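Local coordinates for protein ringhalexin (Hemachatus haemachatus, PDB 4ZQY) that acts as an anticoagulant three-finger toxin, inhibiting activation of coagulation factor X by factor VIIa, and is weakly and irreversibly neurotoxic, at residues R1-I14 against V53-R65. Numbering follows the deposited sequence.
Sequences RLCLSDYSIFSETI and VYVDCCARDKCNR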
ATOM      1  N   ARG A   1      16.561  11.775  -6.478  1.00 60.23           N
ATOM      2  CA  ARG A   1      16.009  10.557  -5.901  1.00 51.29           C
ATOM      3  C   ARG A   1      16.288   9.405  -6.836  1.00 53.83           C
ATOM      4  O   ARG A   1      16.281   9.549  -8.056  1.00 57.39           O
ATOM      5  CB  ARG A   1      14.511  10.715  -5.643  1.00 74.01           C
ATOM      6  CG  ARG A   1      13.820   9.523  -4.961  1.00 44.49           C
ATOM      7  CD  ARG A   1      14.512   9.142  -3.649  1.00 61.62           C
ATOM      8  NE  ARG A   1      14.718  10.228  -2.689  1.00 66.63           N
ATOM      9  CZ  ARG A   1      13.780  10.848  -1.990  1.00 67.81           C
ATOM     10  NH1 ARG A   1      14.130  11.815  -1.158  1.00 66.77           N
ATOM     11  NH2 ARG A   1      12.510  10.502  -2.106  1.00100.10           N
ATOM     12  N   LEU A   2      16.591   8.268  -6.228  1.00 49.02           N
ATOM     13  CA  LEU A   2      16.850   7.039  -6.950  1.00 36.43           C
ATOM     14  C   LEU A   2      15.801   6.004  -6.644  1.00 46.93           C
ATOM     15  O   LEU A   2      15.461   5.770  -5.486  1.00 52.17           O
ATOM     16  CB  LEU A   2      18.213   6.463  -6.579  1.00 50.93           C
ATOM     17  CG  LEU A   2      19.513   7.184  -6.891  1.00 43.83           C
ATOM     18  CD1 LEU A   2      20.637   6.253  -6.547  1.00 32.90           C
ATOM     19  CD2 LEU A   2      19.577   7.603  -8.340  1.00 59.69           C
ATOM     20  N   CYS A   3      15.250   5.438  -7.707  1.00 49.03           N
ATOM     21  CA  CYS A   3      14.219   4.422  -7.612  1.00 44.01           C
ATOM     22  C   CYS A   3      14.681   3.178  -8.327  1.00 52.87           C
ATOM     23  O   CYS A   3      15.647   3.207  -9.084  1.00 44.80           O
ATOM     24  CB  CYS A   3      12.912   4.912  -8.210  1.00 32.80           C
ATOM     25  SG  CYS A   3      12.246   6.322  -7.358  1.00 50.13           S
ATOM     26  N   LEU A   4      13.978   2.084  -8.065  1.00 44.81           N
ATOM     27  CA  LEU A   4      14.248   0.826  -8.723  1.00 26.91           C
ATOM     28  C   LEU A   4      13.375   0.737  -9.952  1.00 43.58           C
ATOM     29  O   LEU A   4      12.242   1.222  -9.954  1.00 61.71           O
ATOM     30  CB  LEU A   4      13.978  -0.338  -7.785  1.00 30.75           C
ATOM     31  CG  LEU A   4      14.885  -0.425  -6.567  1.00 27.28           C
ATOM     32  CD1 LEU A   4      14.438  -1.582  -5.697  1.00 25.78           C
ATOM     33  CD2 LEU A   4      16.315  -0.621  -7.031  1.00 45.45           C
ATOM     34  N   SER A   5      13.904   0.123 -11.002  1.00 35.54           N
ATOM     35  CA  SER A   5      13.123  -0.092 -12.208  1.00 43.68           C
ATOM     36  C   SER A   5      12.699  -1.549 -12.226  1.00 58.88           C
ATOM     37  O   SER A   5      11.623  -1.895 -12.720  1.00 48.15           O
ATOM     38  CB  SER A   5      13.950   0.240 -13.435  1.00 41.21           C
ATOM     39  OG  SER A   5      14.388   1.582 -13.337  1.00 79.32           O
ATOM     40  N   ASP A   6      13.584  -2.395 -11.697  1.00 13.53           N
ATOM     41  CA  ASP A   6      13.327  -3.816 -11.568  1.00 36.66           C
ATOM     42  C   ASP A   6      14.049  -4.269 -10.305  1.00 33.96           C
ATOM     43  O   ASP A   6      15.049  -3.663  -9.907  1.00 32.95           O
ATOM     44  CB  ASP A   6      13.781  -4.596 -12.799  1.00 40.80           C
ATOM     45  CG  ASP A   6      13.193  -5.997 -12.832  1.00 62.93           C
ATOM     46  OD1 ASP A   6      12.007  -6.122 -13.202  1.00 85.08           O
ATOM     47  OD2 ASP A   6      13.901  -6.964 -12.469  1.00 84.81           O
ATOM     48  N   TYR A   7      13.553  -5.341  -9.686  1.00 40.52           N
ATOM     49  CA  TYR A   7      14.232  -5.964  -8.559  1.00 46.35           C
ATOM     50  C   TYR A   7      13.975  -7.475  -8.533  1.00 59.33           C
ATOM     51  O   TYR A   7      12.854  -7.915  -8.784  1.00 53.79           O
ATOM     52  CB  TYR A   7      13.801  -5.264  -7.258  1.00 29.01           C
ATOM     53  CG  TYR A   7      14.353  -5.797  -5.945  1.00 32.00           C
ATOM     54  CD1 TYR A   7      15.641  -5.485  -5.532  1.00 51.07           C
ATOM     55  CD2 TYR A   7      13.571  -6.577  -5.106  1.00 52.30           C
ATOM     56  CE1 TYR A   7      16.137  -5.945  -4.329  1.00 82.51           C
ATOM     57  CE2 TYR A   7      14.058  -7.045  -3.901  1.00 44.29           C
ATOM     58  CZ  TYR A   7      15.339  -6.728  -3.517  1.00 80.05           C
ATOM     59  OH  TYR A   7      15.824  -7.189  -2.311  1.00 73.83           O
ATOM     60  N   SER A   8      15.021  -8.257  -8.264  1.00 50.42           N
ATOM     61  CA  SER A   8      14.907  -9.717  -8.126  1.00 45.15           C
ATOM     62  C   SER A   8      15.967 -10.242  -7.165  1.00 52.21           C
ATOM     63  O   SER A   8      16.436  -9.460  -6.339  1.00 57.33           O
ATOM     64  CB  SER A   8      15.006 -10.429  -9.477  1.00 67.90           C
ATOM     65  OG  SER A   8      16.298 -10.280 -10.041  1.00 95.58           O
ATOM     66  N   ILE A   9      16.294 -11.545  -7.259  1.00 94.22           N
ATOM     67  CA  ILE A   9      17.397 -12.227  -6.519  1.00113.32           C
ATOM     68  C   ILE A   9      18.251 -11.256  -5.715  1.00 92.62           C
ATOM     69  O   ILE A   9      17.879 -10.860  -4.613  1.00 67.48           O
ATOM     70  CB  ILE A   9      18.272 -13.152  -7.456  1.00105.00           C
ATOM     71  CG1 ILE A   9      18.427 -12.574  -8.864  1.00 89.80           C
ATOM     72  CG2 ILE A   9      17.656 -14.532  -7.597  1.00103.20           C
ATOM     73  CD1 ILE A   9      19.752 -11.942  -9.138  1.00 68.81           C
ATOM     74  N   PHE A  10      19.414 -10.923  -6.247  1.00103.41           N
ATOM     75  CA  PHE A  10      19.880  -9.551  -6.145  1.00141.20           C
ATOM     76  C   PHE A  10      20.311  -9.133  -7.542  1.00118.59           C
ATOM     77  O   PHE A  10      21.485  -9.200  -7.909  1.00 97.11           O
ATOM     78  CB  PHE A  10      20.990  -9.340  -5.110  1.00165.30           C
ATOM     79  CG  PHE A  10      21.488  -7.909  -5.026  1.00140.61           C
ATOM     80  CD1 PHE A  10      20.723  -6.932  -4.401  1.00116.51           C
ATOM     81  CD2 PHE A  10      22.722  -7.549  -5.551  1.00100.53           C
ATOM     82  CE1 PHE A  10      21.178  -5.628  -4.311  1.00104.24           C
ATOM     83  CE2 PHE A  10      23.180  -6.243  -5.467  1.00 55.67           C
ATOM     84  CZ  PHE A  10      22.410  -5.284  -4.847  1.00 68.19           C
ATOM     85  N   SER A  11      19.318  -8.785  -8.348  1.00 79.59           N
ATOM     86  CA  SER A  11      19.558  -7.992  -9.524  1.00 49.36           C
ATOM     87  C   SER A  11      18.570  -6.854  -9.425  1.00 63.82           C
ATOM     88  O   SER A  11      17.361  -7.058  -9.499  1.00 91.67           O
ATOM     89  CB  SER A  11      19.316  -8.783 -10.798  1.00 55.51           C
ATOM     90  OG  SER A  11      19.660  -7.994 -11.923  1.00 75.28           O
ATOM     91  N   GLU A  12      19.097  -5.658  -9.219  1.00 54.82           N
ATOM     92  CA  GLU A  12      18.290  -4.455  -9.202  1.00 51.18           C
ATOM     93  C   GLU A  12      18.634  -3.494 -10.331  1.00 51.70           C
ATOM     94  O   GLU A  12      19.802  -3.279 -10.638  1.00 79.52           O
ATOM     95  CB  GLU A  12      18.428  -3.748  -7.856  1.00 54.24           C
ATOM     96  CG  GLU A  12      19.848  -3.503  -7.429  1.00 59.85           C
ATOM     97  CD  GLU A  12      19.929  -2.819  -6.083  1.00 81.86           C
ATOM     98  OE1 GLU A  12      19.290  -3.308  -5.119  1.00 58.81           O
ATOM     99  OE2 GLU A  12      20.649  -1.799  -5.993  1.00 64.75           O
ATOM    100  N   THR A  13      17.606  -2.981 -10.993  1.00 44.14           N
ATOM    101  CA  THR A  13      17.790  -1.972 -12.026  1.00 51.06           C
ATOM    102  C   THR A  13      17.486  -0.599 -11.433  1.00 41.80           C
ATOM    103  O   THR A  13      16.374  -0.339 -10.978  1.00 56.52           O
ATOM    104  CB  THR A  13      16.874  -2.230 -13.232  1.00 56.62           C
ATOM    105  OG1 THR A  13      17.112  -3.549 -13.747  1.00 59.35           O
ATOM    106  CG2 THR A  13      17.132  -1.199 -14.320  1.00 20.71           C
ATOM    107  N   ILE A  14      18.475   0.284 -11.463  1.00 51.59           N
ATOM    108  CA  ILE A  14      18.368   1.564 -10.779  1.00 30.53           C
ATOM    109  C   ILE A  14      18.269   2.711 -11.779  1.00 40.35           C
ATOM    110  O   ILE A  14      19.006   2.764 -12.763  1.00 44.76           O
ATOM    111  CB  ILE A  14      19.579   1.802  -9.868  1.00 42.24           C
ATOM    112  CG1 ILE A  14      19.878   0.551  -9.039  1.00 68.28           C
ATOM    113  CG2 ILE A  14      19.377   3.040  -9.010  1.00 46.81           C
ATOM    114  CD1 ILE A  14      21.239  -0.078  -9.334  1.00 72.92           C
ATOM    115  N   VAL A  53      -5.539  -3.135  -8.559  1.00 38.36           N
ATOM    116  CA  VAL A  53      -4.128  -2.820  -8.459  1.00 39.32           C
ATOM    117  C   VAL A  53      -3.794  -2.155  -7.126  1.00 27.76           C
ATOM    118  O   VAL A  53      -4.553  -1.312  -6.648  1.00 63.87           O
ATOM    119  CB  VAL A  53      -3.714  -1.851  -9.612  1.00 46.64           C
ATOM    120  CG1 VAL A  53      -2.360  -1.247  -9.341  1.00 52.01           C
ATOM    121  CG2 VAL A  53      -3.735  -2.543 -10.977  1.00 26.00           C
ATOM    122  N   TYR A  54      -2.673  -2.553  -6.524  1.00 24.03           N
ATOM    123  CA  TYR A  54      -2.063  -1.816  -5.415  1.00 40.60           C
ATOM    124  C   TYR A  54      -0.937  -0.914  -5.940  1.00 47.89           C
ATOM    125  O   TYR A  54      -0.295  -1.258  -6.935  1.00 39.39           O
ATOM    126  CB  TYR A  54      -1.460  -2.759  -4.368  1.00 37.44           C
ATOM    127  CG  TYR A  54      -2.417  -3.679  -3.640  1.00 50.95           C
ATOM    128  CD1 TYR A  54      -3.246  -3.195  -2.643  1.00 40.95           C
ATOM    129  CD2 TYR A  54      -2.410  -5.052  -3.874  1.00 28.64           C
ATOM    130  CE1 TYR A  54      -4.102  -4.033  -1.958  1.00 50.15           C
ATOM    131  CE2 TYR A  54      -3.249  -5.896  -3.179  1.00 28.93           C
ATOM    132  CZ  TYR A  54      -4.095  -5.379  -2.221  1.00 31.33           C
ATOM    133  OH  TYR A  54      -4.954  -6.194  -1.518  1.00 66.17           O
ATOM    134  N   VAL A  55      -0.706   0.237  -5.300  1.00 37.09           N
ATOM    135  CA  VAL A  55       0.490   1.037  -5.607  1.00 41.15           C
ATOM    136  C   VAL A  55       1.209   1.292  -4.284  1.00 29.23           C
ATOM    137  O   VAL A  55       0.629   1.752  -3.308  1.00 33.47           O
ATOM    138  CB  VAL A  55       0.209   2.375  -6.386  1.00 16.92           C
ATOM    139  CG1 VAL A  55      -0.926   2.191  -7.375  1.00 47.11           C
ATOM    140  CG2 VAL A  55      -0.082   3.531  -5.466  1.00 60.98           C
ATOM    141  N   ASP A  56       2.466   0.893  -4.230  1.00 46.11           N
ATOM    142  CA  ASP A  56       3.299   1.245  -3.105  1.00 37.01           C
ATOM    143  C   ASP A  56       3.858   2.597  -3.463  1.00 38.95           C
ATOM    144  O   ASP A  56       4.142   2.869  -4.625  1.00 62.57           O
ATOM    145  CB  ASP A  56       4.448   0.261  -2.885  1.00 39.03           C
ATOM    146  CG  ASP A  56       3.964  -1.130  -2.547  1.00 64.00           C
ATOM    147  OD1 ASP A  56       2.747  -1.291  -2.337  1.00114.09           O
ATOM    148  OD2 ASP A  56       4.799  -2.058  -2.476  1.00 59.88           O
ATOM    149  N   CYS A  57       3.953   3.468  -2.474  1.00 62.83           N
ATOM    150  CA  CYS A  57       4.562   4.760  -2.689  1.00 41.46           C
ATOM    151  C   CYS A  57       5.481   5.041  -1.507  1.00 26.62           C
ATOM    152  O   CYS A  57       5.052   4.968  -0.359  1.00 59.56           O
ATOM    153  CB  CYS A  57       3.476   5.834  -2.838  1.00 34.03           C
ATOM    154  SG  CYS A  57       4.039   7.423  -3.417  1.00 62.18           S
ATOM    155  N   CYS A  58       6.757   5.285  -1.788  1.00 46.64           N
ATOM    156  CA  CYS A  58       7.746   5.533  -0.739  1.00 29.81           C
ATOM    157  C   CYS A  58       8.693   6.647  -1.189  1.00 36.00           C
ATOM    158  O   CYS A  58       8.672   7.045  -2.352  1.00 65.72           O
ATOM    159  CB  CYS A  58       8.515   4.243  -0.407  1.00 44.79           C
ATOM    160  SG  CYS A  58       9.420   3.439  -1.757  1.00 45.65           S
ATOM    161  N   ALA A  59       9.521   7.141  -0.268  1.00 66.56           N
ATOM    162  CA  ALA A  59      10.302   8.358  -0.497  1.00 60.21           C
ATOM    163  C   ALA A  59      11.739   8.243   0.001  1.00 65.69           C
ATOM    164  O   ALA A  59      12.253   9.134   0.675  1.00 55.67           O
ATOM    165  CB  ALA A  59       9.618   9.554   0.137  1.00 44.61           C
ATOM    166  N   ARG A  60      12.386   7.139  -0.339  1.00 65.94           N
ATOM    167  CA  ARG A  60      13.796   6.957  -0.041  1.00 63.63           C
ATOM    168  C   ARG A  60      14.475   6.301  -1.240  1.00 69.97           C
ATOM    169  O   ARG A  60      13.810   5.734  -2.102  1.00 66.91           O
ATOM    170  CB  ARG A  60      13.988   6.099   1.219  1.00 68.86           C
ATOM    171  CG  ARG A  60      13.556   6.748   2.537  1.00 84.17           C
ATOM    172  CD  ARG A  60      13.808   5.829   3.754  1.00120.81           C
ATOM    173  NE  ARG A  60      15.221   5.580   4.067  1.00144.50           N
ATOM    174  CZ  ARG A  60      15.968   6.323   4.883  1.00132.69           C
ATOM    175  NH1 ARG A  60      15.453   7.380   5.498  1.00102.48           N
ATOM    176  NH2 ARG A  60      17.237   6.000   5.095  1.00126.63           N
ATOM    177  N   ASP A  61      15.796   6.405  -1.315  1.00 63.62           N
ATOM    178  CA  ASP A  61      16.515   5.876  -2.463  1.00 51.51           C
ATOM    179  C   ASP A  61      16.328   4.366  -2.574  1.00 50.66           C
ATOM    180  O   ASP A  61      16.652   3.638  -1.640  1.00 57.08           O
ATOM    181  CB  ASP A  61      18.001   6.218  -2.400  1.00 67.15           C
ATOM    182  CG  ASP A  61      18.276   7.662  -2.709  1.00 61.83           C
ATOM    183  OD1 ASP A  61      17.338   8.375  -3.102  1.00 55.54           O
ATOM    184  OD2 ASP A  61      19.441   8.077  -2.578  1.00 68.65           O
ATOM    185  N   LYS A  62      15.802   3.911  -3.707  1.00 39.24           N
ATOM    186  CA  LYS A  62      15.737   2.483  -4.028  1.00 60.03           C
ATOM    187  C   LYS A  62      14.850   1.755  -3.037  1.00 48.48           C
ATOM    188  O   LYS A  62      15.123   0.611  -2.661  1.00 42.75           O
ATOM    189  CB  LYS A  62      17.152   1.877  -4.092  1.00 48.62           C
ATOM    190  CG  LYS A  62      17.966   2.458  -5.233  1.00 49.74           C
ATOM    191  CD  LYS A  62      19.415   2.009  -5.334  1.00 60.62           C
ATOM    192  CE  LYS A  62      19.899   1.090  -4.242  1.00 71.57           C
ATOM    193  NZ  LYS A  62      21.334   0.748  -4.534  1.00 76.91           N
ATOM    194  N   CYS A  63      13.795   2.445  -2.611  1.00 48.95           N
ATOM    195  CA  CYS A  63      12.870   1.923  -1.617  1.00 21.36           C
ATOM    196  C   CYS A  63      11.764   1.013  -2.152  1.00 39.29           C
ATOM    197  O   CYS A  63      11.231   0.182  -1.413  1.00 53.11           O
ATOM    198  CB  CYS A  63      12.243   3.095  -0.865  1.00 33.31           C
ATOM    199  SG  CYS A  63      11.279   4.206  -1.929  1.00 49.95           S
ATOM    200  N   ASN A  64      11.383   1.185  -3.414  1.00 42.66           N
ATOM    201  CA  ASN A  64      10.281   0.389  -3.955  1.00 40.52           C
ATOM    202  C   ASN A  64      10.641  -1.052  -4.330  1.00 34.57           C
ATOM    203  O   ASN A  64      10.657  -1.394  -5.506  1.00 54.68           O
ATOM    204  CB  ASN A  64       9.622   1.125  -5.145  1.00 26.93           C
ATOM    205  CG  ASN A  64      10.616   1.548  -6.226  1.00 38.60           C
ATOM    206  OD1 ASN A  64      11.771   1.878  -5.939  1.00 47.06           O
ATOM    207  ND2 ASN A  64      10.146   1.597  -7.472  1.00 40.40           N
ATOM    208  N   ARG A  65      10.834  -1.927  -3.351  1.00 40.26           N
ATOM    209  CA  ARG A  65      11.095  -3.314  -3.703  1.00 45.80           C
ATOM    210  C   ARG A  65       9.887  -4.111  -3.271  1.00 34.76           C
ATOM    211  O   ARG A  65       9.112  -4.535  -4.115  1.00 48.99           O
ATOM    212  CB  ARG A  65      12.384  -3.851  -3.060  1.00 29.46           C
ATOM    213  CG  ARG A  65      12.825  -3.142  -1.833  1.00 54.32           C
ATOM    214  CD  ARG A  65      14.084  -3.744  -1.246  1.00 86.83           C
ATOM    215  NE  ARG A  65      14.316  -3.151   0.065  1.00119.98           N
ATOM    216  CZ  ARG A  65      14.992  -2.025   0.270  1.00115.70           C
ATOM    217  NH1 ARG A  65      15.542  -1.381  -0.753  1.00106.92           N
ATOM    218  NH2 ARG A  65      15.136  -1.559   1.504  1.00 88.82           N
TER
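Leu2 and Leu4, on the first strand of the first finger, are gripped by the C-terminal tail in the disulfide-rich core of this three-finger toxin. Polar bonds and aliphatic packing share the contact. The side-chain amide of Asn64 bonds both the backbone N and the backbone O of Leu4. Its OD1 takes the Leu4 N-H on a lone pair, 3.1 Å from Leu4 N and nearly straight at 170°. Its ND2 reaches Leu4 O over 3.3 Å and also bonds Phe25 O on strand 23-29, so one buried side chain ties the first finger to the central sheet. The type II turn from Arg60 to Cys63 adds a second grip: Lys62 N donates to Leu2 O, and Asp61 OD1 accepts from Leu2 N, which lies above the carboxylate plane. The same oxygen forms a salt bridge with Arg1 NE at 3.2 Å. Two bends in the Arg1 chain, at CB-CG (chi2 55°) and CG-CD (chi3 52°), bring NE to it. Lys62 runs across Leu4 CD2 and Ile14 CG2, and its NZ meets the syn lone pair of Glu12 OE2 at 3.0 Å in a salt bridge. Arg65 CB lies over one face of the Tyr7 ring, a CH-pi contact 3.8 Å from the centroid. Cys58-Cys63 closes the tail loop and Cys3-Cys24 joins strand 2-7 to strand 23-29. Strand 53-58 flanks strand 23-29 and pairs on its other edge with the second subunit.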